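Local atomic coordinates of sensor protein (Pseudomonas syringae pv. tomato, PDB entry 2R8R), a protein that probably acts as a membrane-bound ATP-dependent histidine kinase of a two-component system, represented here by the P-loop NTPase-like KdpD region near its N terminus. Residues K8-A13 with Y21-A26; A29-R32 with R36-A39; L164-L169 with A199-A204. All blocks are in the same frame, centred on the assembly; numbering follows the deposited sequence.

How the contacts relate
All three contacts are partly buried in one P-loop NTPase-like domain. Contacts 1 and 2 share helix 19-32 and the parallel sheet: contact 1, whose centre is about 8 Å from the centre of the chain, lies nearer the core and sets the middle of the helix on an inner strand, while contact 2, about 18 Å out, joins the last turn to outermost strand 37-39. The first uses an aromatic face, the second aliphatic carbons of valine, leucine and glutamine. Contact 3, also peripheral at about 17 Å, uses other helices and an arginine over a proline-rich turn. It still touches contact 1, where Ala13 CB packs 3.6 Å from Arg201 CA, but stays about 20 Å from contact 2 at the nearest atoms.

Contact 1: K8-A13 with Y21-A26; sequences KVFLGA and YAMLQA
Phe10 on strand 8-12 faces Met23 on helix 21-26 with 6.8 Å between their CA atoms, and the two segments run nearly antiparallel, at 151°, with their axes 9.3 Å apart at closest approach. A phenyl ring suits this position because it spans the gap between a sheet and the helix lying on it. The CG of Phe10 is anti to the carbonyl carbon (chi1 -63°), which carries the ring out to the helix backbone. There one face receives a CH-pi contact: Met23 CA stands 3.8 Å from the centroid of the Phe10 ring, close to the ring normal. Met23 CB comes within 3.9 Å of Phe10 CE2.

Two alanines, one helical turn apart, meet other parts of the ring. Ala22 CB approaches Phe10 CD1 at 3.9 Å, and Ala26 CB approaches Phe10 CZ at 3.7 Å, the latter obliquely. Methyl groups give the ring apolar contacts yet let the helix backbone come down close to it. Met23 behaves differently: only its first carbons serve the ring, and the two side chains cross at about a right angle. In this selenomethionine CG is anti to the backbone N (chi1 177°), and the extended chain takes SE away from the strand; the bend at chi3 turns only the terminal CE.

No hydrogen bond joins the two segments. Together they belong to the strand-loop-helix of a probable P-loop (Walker A), with Ala13 at the start of the loop, as expected for a P-loop NTPase-like domain. The strand spends its backbone bonds on strands 119-125 and 158-161, which flank it in the parallel sheet. Phe10 also packs on Val160 and Ala26 on Tyr121, while Tyr21 and Leu24 meet helix 48-54.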
loop_
_atom_site.group_PDB
_atom_site.type_symbol
_atom_site.label_atom_id
_atom_site.label_comp_id
_atom_site.label_asym_id
_atom_site.label_seq_id
_atom_site.Cartn_x
_atom_site.Cartn_y
_atom_site.Cartn_z
ATOM N N LYS A 8 -2.519 -7.250 -8.489
ATOM C CA LYS A 8 -3.631 -6.315 -8.377
ATOM C C LYS A 8 -3.261 -5.165 -7.422
ATOM O O LYS A 8 -2.915 -5.389 -6.263
ATOM C CB LYS A 8 -4.898 -7.040 -7.913
ATOM C CG LYS A 8 -6.144 -6.167 -7.905
ATOM C CD LYS A 8 -7.373 -6.926 -7.451
ATOM C CE LYS A 8 -8.647 -6.025 -7.598
ATOM N NZ LYS A 8 -9.980 -6.605 -7.065
ATOM N N VAL A 9 -3.329 -3.933 -7.933
ATOM C CA VAL A 9 -3.016 -2.735 -7.171
ATOM C C VAL A 9 -4.308 -2.039 -6.813
ATOM O O VAL A 9 -5.099 -1.728 -7.701
ATOM C CB VAL A 9 -2.146 -1.746 -7.990
ATOM C CG1 VAL A 9 -1.757 -0.430 -7.158
ATOM C CG2 VAL A 9 -0.925 -2.474 -8.572
ATOM N N PHE A 10 -4.519 -1.817 -5.515
ATOM C CA PHE A 10 -5.583 -0.930 -5.015
ATOM C C PHE A 10 -4.982 0.454 -4.890
ATOM O O PHE A 10 -4.174 0.696 -4.007
ATOM C CB PHE A 10 -6.118 -1.427 -3.693
ATOM C CG PHE A 10 -6.786 -2.784 -3.783
ATOM C CD1 PHE A 10 -8.196 -2.894 -3.866
ATOM C CD2 PHE A 10 -6.024 -3.963 -3.801
ATOM C CE1 PHE A 10 -8.808 -4.171 -3.945
ATOM C CE2 PHE A 10 -6.639 -5.240 -3.882
ATOM C CZ PHE A 10 -8.021 -5.341 -3.931
ATOM N N LEU A 11 -5.352 1.329 -5.825
ATOM C CA LEU A 11 -4.834 2.689 -5.930
ATOM C C LEU A 11 -5.735 3.686 -5.213
ATOM O O LEU A 11 -6.963 3.612 -5.343
ATOM C CB LEU A 11 -4.727 3.109 -7.392
ATOM C CG LEU A 11 -4.315 4.565 -7.713
ATOM C CD1 LEU A 11 -2.833 4.833 -7.297
ATOM C CD2 LEU A 11 -4.562 4.861 -9.225
ATOM N N GLY A 12 -5.129 4.636 -4.492
ATOM C CA GLY A 12 -5.867 5.657 -3.768
ATOM C C GLY A 12 -5.179 7.011 -3.878
ATOM O O GLY A 12 -3.997 7.067 -4.205
ATOM N N ALA A 13 -5.924 8.094 -3.577
ATOM C CA ALA A 13 -5.418 9.480 -3.597
ATOM C C ALA A 13 -4.558 9.844 -2.361
ATOM O O ALA A 13 -3.700 10.717 -2.427
ATOM C CB ALA A 13 -6.593 10.461 -3.693
ATOM N N TYR A 21 -8.561 -1.841 3.662
ATOM C CA TYR A 21 -9.834 -2.500 3.882
ATOM C C TYR A 21 -10.344 -3.182 2.588
ATOM O O TYR A 21 -10.783 -4.338 2.629
ATOM C CB TYR A 21 -10.856 -1.484 4.401
ATOM C CG TYR A 21 -12.168 -2.118 4.830
ATOM C CD1 TYR A 21 -12.306 -2.614 6.114
ATOM C CD2 TYR A 21 -13.261 -2.207 3.975
ATOM C CE1 TYR A 21 -13.463 -3.187 6.552
ATOM C CE2 TYR A 21 -14.457 -2.796 4.418
ATOM C CZ TYR A 21 -14.526 -3.289 5.718
ATOM O OH TYR A 21 -15.660 -3.884 6.255
ATOM N N ALA A 22 -10.303 -2.464 1.464
ATOM C CA ALA A 22 -10.699 -3.012 0.165
ATOM C C ALA A 22 -9.874 -4.250 -0.213
ATOM O O ALA A 22 -10.428 -5.274 -0.615
ATOM C CB ALA A 22 -10.637 -1.956 -0.943
HETATM N N MSE A 23 -8.563 -4.159 -0.040
HETATM C CA MSE A 23 -7.698 -5.286 -0.243
HETATM C C MSE A 23 -8.056 -6.510 0.640
HETATM O O MSE A 23 -8.000 -7.661 0.152
HETATM C CB MSE A 23 -6.232 -4.893 -0.048
HETATM C CG MSE A 23 -5.286 -6.097 -0.194
HETATM SE SE MSE A 23 -3.401 -5.728 0.069
HETATM C CE MSE A 23 -3.447 -5.174 1.958
ATOM N N LEU A 24 -8.391 -6.266 1.917
ATOM C CA LEU A 24 -8.664 -7.349 2.830
ATOM C C LEU A 24 -10.005 -8.012 2.535
ATOM O O LEU A 24 -10.100 -9.244 2.652
ATOM C CB LEU A 24 -8.568 -6.890 4.290
ATOM C CG LEU A 24 -7.162 -6.488 4.792
ATOM C CD1 LEU A 24 -7.256 -6.145 6.274
ATOM C CD2 LEU A 24 -6.131 -7.582 4.555
ATOM N N GLN A 25 -11.010 -7.212 2.112
ATOM C CA GLN A 25 -12.295 -7.760 1.632
ATOM C C GLN A 25 -12.137 -8.559 0.351
ATOM O O GLN A 25 -12.775 -9.591 0.182
ATOM C CB GLN A 25 -13.340 -6.661 1.387
ATOM C CG GLN A 25 -13.924 -5.992 2.637
ATOM C CD GLN A 25 -14.826 -6.932 3.464
ATOM O OE1 GLN A 25 -14.874 -8.150 3.232
ATOM N NE2 GLN A 25 -15.547 -6.362 4.416
ATOM N N ALA A 26 -11.289 -8.103 -0.562
ATOM C CA ALA A 26 -11.022 -8.865 -1.783
ATOM C C ALA A 26 -10.389 -10.198 -1.410
ATOM O O ALA A 26 -10.692 -11.238 -1.991
ATOM C CB ALA A 26 -10.133 -8.084 -2.736
#

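Contact 2: A29-R32 with R36-A39; sequences AQLR and RVMA
Val37 meets Gln30 and Leu31 through apolar contacts alone, one beta-branched residue of strand 37-39 with its CG2 meeting Gln30 CB and Leu31 N on the helix that precedes it. Leu31 and Val37 are the nearest pair along the backbones, with 6.1 Å between their CA atoms. Of the two valine methyls, CG2 does most of the touching. It lies anti to the carbonyl carbon of its own residue and reaches the helix backbone, 4.0 Å from Leu31 N, while Gln30 CB comes to 4.1 Å from the same Val37 CG2.

The leucine contact is made farther out. Leu31 CG is anti to the backbone N (chi1 -172°), and this swings the branch toward the strand until Leu31 CD1 is 4.3 Å from Val37 CB. A short, branched valine suits a buried strand position this near a helix, and leucine supplies the reach from the helix side. Glutamine serves by its CB; its chain bends at chi2, and the amide end leads away from the strand.

Hydrogen bonding belongs to the surroundings, for none crosses between 29-32 and 36-39. Arg36 bonds through its backbone to Ser86 and Leu87, and Met38 to Leu87 and Leu89; Arg36 NH1 is bonded to Ala84 O. Leu87 packs against both Gln30 and Val37.

Helix 19-32 links parallel strands 7-12 and 37-39 in a beta-alpha-beta crossover in which strands 87-90 and 119-125 lie between the two strands it joins. This contact packs the last turn of the helix on the strand across the short link between them, as in other P-loop NTPase-like folds.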
loop_
_atom_site.group_PDB
_atom_site.type_symbol
_atom_site.label_atom_id
_atom_site.label_comp_id
_atom_site.label_asym_id
_atom_site.label_seq_id
_atom_site.Cartn_x
_atom_site.Cartn_y
_atom_site.Cartn_z
ATOM N N ALA A 29 -12.908 -12.765 -0.055
ATOM C CA ALA A 29 -13.642 -13.412 -1.139
ATOM C C ALA A 29 -12.800 -14.545 -1.681
ATOM O O ALA A 29 -13.289 -15.647 -1.822
ATOM C CB ALA A 29 -14.072 -12.427 -2.264
ATOM N N GLN A 30 -11.529 -14.304 -1.946
ATOM C CA GLN A 30 -10.638 -15.372 -2.394
ATOM C C GLN A 30 -10.519 -16.525 -1.387
ATOM O O GLN A 30 -10.526 -17.694 -1.777
ATOM C CB GLN A 30 -9.251 -14.811 -2.696
ATOM C CG GLN A 30 -9.181 -13.796 -3.838
ATOM C CD GLN A 30 -9.748 -14.301 -5.173
ATOM O OE1 GLN A 30 -10.724 -13.755 -5.667
ATOM N NE2 GLN A 30 -9.125 -15.314 -5.756
ATOM N N LEU A 31 -10.420 -16.207 -0.093
ATOM C CA LEU A 31 -10.298 -17.240 0.951
ATOM C C LEU A 31 -11.529 -18.156 0.903
ATOM O O LEU A 31 -11.417 -19.377 0.923
ATOM C CB LEU A 31 -10.115 -16.617 2.333
ATOM C CG LEU A 31 -9.774 -17.554 3.514
ATOM C CD1 LEU A 31 -8.331 -18.155 3.404
ATOM C CD2 LEU A 31 -9.958 -16.880 4.847
ATOM N N ARG A 32 -12.705 -17.542 0.792
ATOM C CA ARG A 32 -13.956 -18.265 0.711
ATOM C C ARG A 32 -14.043 -19.199 -0.484
ATOM O O ARG A 32 -14.684 -20.233 -0.406
ATOM C CB ARG A 32 -15.126 -17.289 0.643
ATOM C CG ARG A 32 -15.452 -16.675 1.967
ATOM C CD ARG A 32 -16.769 -15.955 1.894
ATOM N NE ARG A 32 -16.814 -14.832 0.933
ATOM C CZ ARG A 32 -16.544 -13.549 1.217
ATOM N NH1 ARG A 32 -16.168 -13.152 2.434
ATOM N NH2 ARG A 32 -16.656 -12.644 0.251
ATOM N N ARG A 36 -5.458 -20.297 -1.178
ATOM C CA ARG A 36 -4.499 -20.234 -0.111
ATOM C C ARG A 36 -3.923 -18.813 -0.042
ATOM O O ARG A 36 -2.965 -18.465 -0.727
ATOM C CB ARG A 36 -3.392 -21.296 -0.306
ATOM C CG ARG A 36 -3.878 -22.769 -0.148
ATOM C CD ARG A 36 -2.761 -23.779 -0.513
ATOM N NE ARG A 36 -2.437 -23.724 -1.946
ATOM C CZ ARG A 36 -1.327 -23.213 -2.488
ATOM N NH1 ARG A 36 -0.352 -22.737 -1.740
ATOM N NH2 ARG A 36 -1.190 -23.210 -3.813
ATOM N N VAL A 37 -4.543 -18.014 0.806
ATOM C CA VAL A 37 -4.198 -16.616 1.006
ATOM C C VAL A 37 -3.269 -16.446 2.204
ATOM O O VAL A 37 -3.449 -17.097 3.216
ATOM C CB VAL A 37 -5.478 -15.761 1.232
ATOM C CG1 VAL A 37 -5.122 -14.257 1.416
ATOM C CG2 VAL A 37 -6.456 -15.968 0.083
HETATM N N MSE A 38 -2.274 -15.583 2.060
HETATM C CA MSE A 38 -1.361 -15.242 3.126
HETATM C C MSE A 38 -1.138 -13.713 3.165
HETATM O O MSE A 38 -0.916 -13.063 2.141
HETATM C CB MSE A 38 -0.038 -15.931 2.915
HETATM C CG MSE A 38 0.948 -15.716 4.037
HETATM SE SE MSE A 38 0.503 -16.752 5.639
HETATM C CE MSE A 38 1.237 -18.404 4.916
ATOM N N ALA A 39 -1.248 -13.149 4.353
ATOM C CA ALA A 39 -0.885 -11.770 4.595
ATOM C C ALA A 39 0.625 -11.727 4.790
ATOM O O ALA A 39 1.159 -12.375 5.693
ATOM C CB ALA A 39 -1.637 -11.226 5.824
#

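Contact 3: L164-L169 with A199-A204; sequences LPPREL and ALREMA
Arg201 lays its guanidinium over the turn Leu164-Pro165-Pro166, where strand 158-161 has given way to helix 166-174 in a P-loop NTPase-like domain. Pro165 is the N-cap residue of that helix. Proline suits both the cap and the first turn, Pro165 and Pro166, because neither place needs an N-H for the helical bonding pattern; the carbonyl oxygen of Pro165 accepts from Leu169 N at 2.9 Å.

The closely packed part is around NH1. Pro166 CD comes to 3.4 Å from Arg201 NH1, oblique to the guanidinium, and Pro165 CA is 3.6 Å from the same Arg201 NH1. Pro165 CA and Leu164 O stand over one face of the guanidinium, toward its rim. The arginine arrives almost fully stretched, with CG anti to the backbone N (chi1 176°) and the chain straight from CG to NE; this extension carries the guanidinium to the turn, and the side chains of Arg201 and Pro166 cross at about a right angle. Asp163 pairs with the guanidinium in a salt bridge from NE to OD1, and NH2 is also bonded to a residue next to the segments, which would probably restrain the rotation of the group. Pro166 is buried here and also packs on Gln194, Leu197 and Thr198 of helix 194-209.

The looser side is that of the partly exposed Leu164 and Pro165. Leu164 O is 4.0 Å from Arg201 NE, too far to bond, and Pro165 CB stays 4.2 Å from Arg201 NH1; no hydrogen bond crosses between the segments. The Arg201 side chain also touches residues of the probable Walker A loop. On its inner reach, the aliphatic part of the arginine rests on proline as well, Arg201 CD lying 3.9 Å from Pro166 CD.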
loop_
_atom_site.group_PDB
_atom_site.type_symbol
_atom_site.label_atom_id
_atom_site.label_comp_id
_atom_site.label_asym_id
_atom_site.label_seq_id
_atom_site.Cartn_x
_atom_site.Cartn_y
_atom_site.Cartn_z
ATOM N N LEU A 164 -12.654 8.277 -2.464
ATOM C CA LEU A 164 -13.332 8.855 -1.325
ATOM C C LEU A 164 -13.333 10.367 -1.506
ATOM O O LEU A 164 -12.297 10.934 -1.807
ATOM C CB LEU A 164 -12.619 8.439 -0.029
ATOM C CG LEU A 164 -13.407 8.694 1.262
ATOM C CD1 LEU A 164 -14.527 7.626 1.455
ATOM C CD2 LEU A 164 -12.508 8.816 2.460
ATOM N N PRO A 165 -14.494 11.040 -1.314
ATOM C CA PRO A 165 -14.470 12.535 -1.332
ATOM C C PRO A 165 -13.512 13.196 -0.323
ATOM O O PRO A 165 -13.443 12.786 0.863
ATOM C CB PRO A 165 -15.910 12.900 -0.973
ATOM C CG PRO A 165 -16.721 11.655 -1.380
ATOM C CD PRO A 165 -15.845 10.521 -1.025
ATOM N N PRO A 166 -12.747 14.194 -0.778
ATOM C CA PRO A 166 -11.844 14.929 0.123
ATOM C C PRO A 166 -12.480 15.430 1.427
ATOM O O PRO A 166 -11.902 15.270 2.485
ATOM C CB PRO A 166 -11.358 16.089 -0.762
ATOM C CG PRO A 166 -11.407 15.473 -2.160
ATOM C CD PRO A 166 -12.627 14.677 -2.175
ATOM N N ARG A 167 -13.662 15.995 1.353
ATOM C CA ARG A 167 -14.352 16.495 2.537
ATOM C C ARG A 167 -14.552 15.400 3.584
ATOM O O ARG A 167 -14.356 15.595 4.800
ATOM C CB ARG A 167 -15.699 17.097 2.136
ATOM C CG ARG A 167 -16.252 18.078 3.133
ATOM C CD ARG A 167 -17.751 17.833 3.470
ATOM N NE ARG A 167 -17.854 16.643 4.330
ATOM C CZ ARG A 167 -18.496 15.509 4.028
ATOM N NH1 ARG A 167 -19.161 15.390 2.904
ATOM N NH2 ARG A 167 -18.478 14.482 4.872
ATOM N N GLU A 168 -14.931 14.238 3.094
ATOM C CA GLU A 168 -15.103 13.085 3.935
ATOM C C GLU A 168 -13.785 12.577 4.500
ATOM O O GLU A 168 -13.719 12.190 5.654
ATOM C CB GLU A 168 -15.800 11.993 3.124
ATOM C CG GLU A 168 -16.295 10.917 3.991
ATOM C CD GLU A 168 -17.038 9.830 3.240
ATOM O OE1 GLU A 168 -17.675 10.105 2.186
ATOM O OE2 GLU A 168 -16.980 8.695 3.755
ATOM N N LEU A 169 -12.732 12.566 3.692
ATOM C CA LEU A 169 -11.382 12.223 4.195
ATOM C C LEU A 169 -10.893 13.178 5.321
ATOM O O LEU A 169 -10.325 12.733 6.308
ATOM C CB LEU A 169 -10.366 12.181 3.041
ATOM C CG LEU A 169 -8.969 11.615 3.328
ATOM C CD1 LEU A 169 -9.007 10.276 4.037
ATOM C CD2 LEU A 169 -8.162 11.532 2.008
ATOM N N ALA A 199 -6.793 17.764 -5.647
ATOM C CA ALA A 199 -5.752 17.641 -6.651
ATOM C C ALA A 199 -5.271 16.188 -6.756
ATOM O O ALA A 199 -5.154 15.656 -7.829
ATOM C CB ALA A 199 -4.568 18.607 -6.304
ATOM N N LEU A 200 -5.007 15.547 -5.629
ATOM C CA LEU A 200 -4.527 14.156 -5.596
ATOM C C LEU A 200 -5.583 13.142 -6.069
ATOM O O LEU A 200 -5.253 12.162 -6.726
ATOM C CB LEU A 200 -4.060 13.798 -4.191
ATOM C CG LEU A 200 -2.775 14.499 -3.759
ATOM C CD1 LEU A 200 -2.699 14.548 -2.214
ATOM C CD2 LEU A 200 -1.560 13.805 -4.372
ATOM N N ARG A 201 -6.848 13.403 -5.743
ATOM C CA ARG A 201 -7.953 12.586 -6.213
ATOM C C ARG A 201 -8.051 12.599 -7.737
ATOM O O ARG A 201 -8.280 11.582 -8.346
ATOM C CB ARG A 201 -9.261 13.068 -5.605
ATOM C CG ARG A 201 -10.502 12.323 -6.117
ATOM C CD ARG A 201 -11.733 12.886 -5.525
ATOM N NE ARG A 201 -12.874 11.981 -5.649
ATOM C CZ ARG A 201 -14.125 12.307 -5.327
ATOM N NH1 ARG A 201 -14.436 13.513 -4.846
ATOM N NH2 ARG A 201 -15.067 11.403 -5.439
ATOM N N GLU A 202 -7.880 13.770 -8.343
ATOM C CA GLU A 202 -7.828 13.900 -9.789
ATOM C C GLU A 202 -6.632 13.157 -10.373
ATOM O O GLU A 202 -6.751 12.521 -11.401
ATOM C CB GLU A 202 -7.800 15.376 -10.156
ATOM C CG GLU A 202 -7.535 15.679 -11.630
ATOM C CD GLU A 202 -7.572 17.175 -11.918
ATOM O OE1 GLU A 202 -8.578 17.657 -12.470
ATOM O OE2 GLU A 202 -6.614 17.885 -11.548
HETATM N N MSE A 203 -5.486 13.225 -9.714
HETATM C CA MSE A 203 -4.314 12.451 -10.134
HETATM C C MSE A 203 -4.568 10.948 -10.118
HETATM O O MSE A 203 -4.227 10.249 -11.059
HETATM C CB MSE A 203 -3.096 12.763 -9.239
HETATM C CG MSE A 203 -2.416 14.075 -9.603
HETATM SE SE MSE A 203 -0.862 14.493 -8.524
HETATM C CE MSE A 203 -1.450 16.132 -7.671
ATOM N N ALA A 204 -5.151 10.458 -9.034
ATOM C CA ALA A 204 -5.479 9.032 -8.919
ATOM C C ALA A 204 -6.428 8.632 -10.060
ATOM O O ALA A 204 -6.257 7.595 -10.694
ATOM C CB ALA A 204 -6.109 8.732 -7.523
#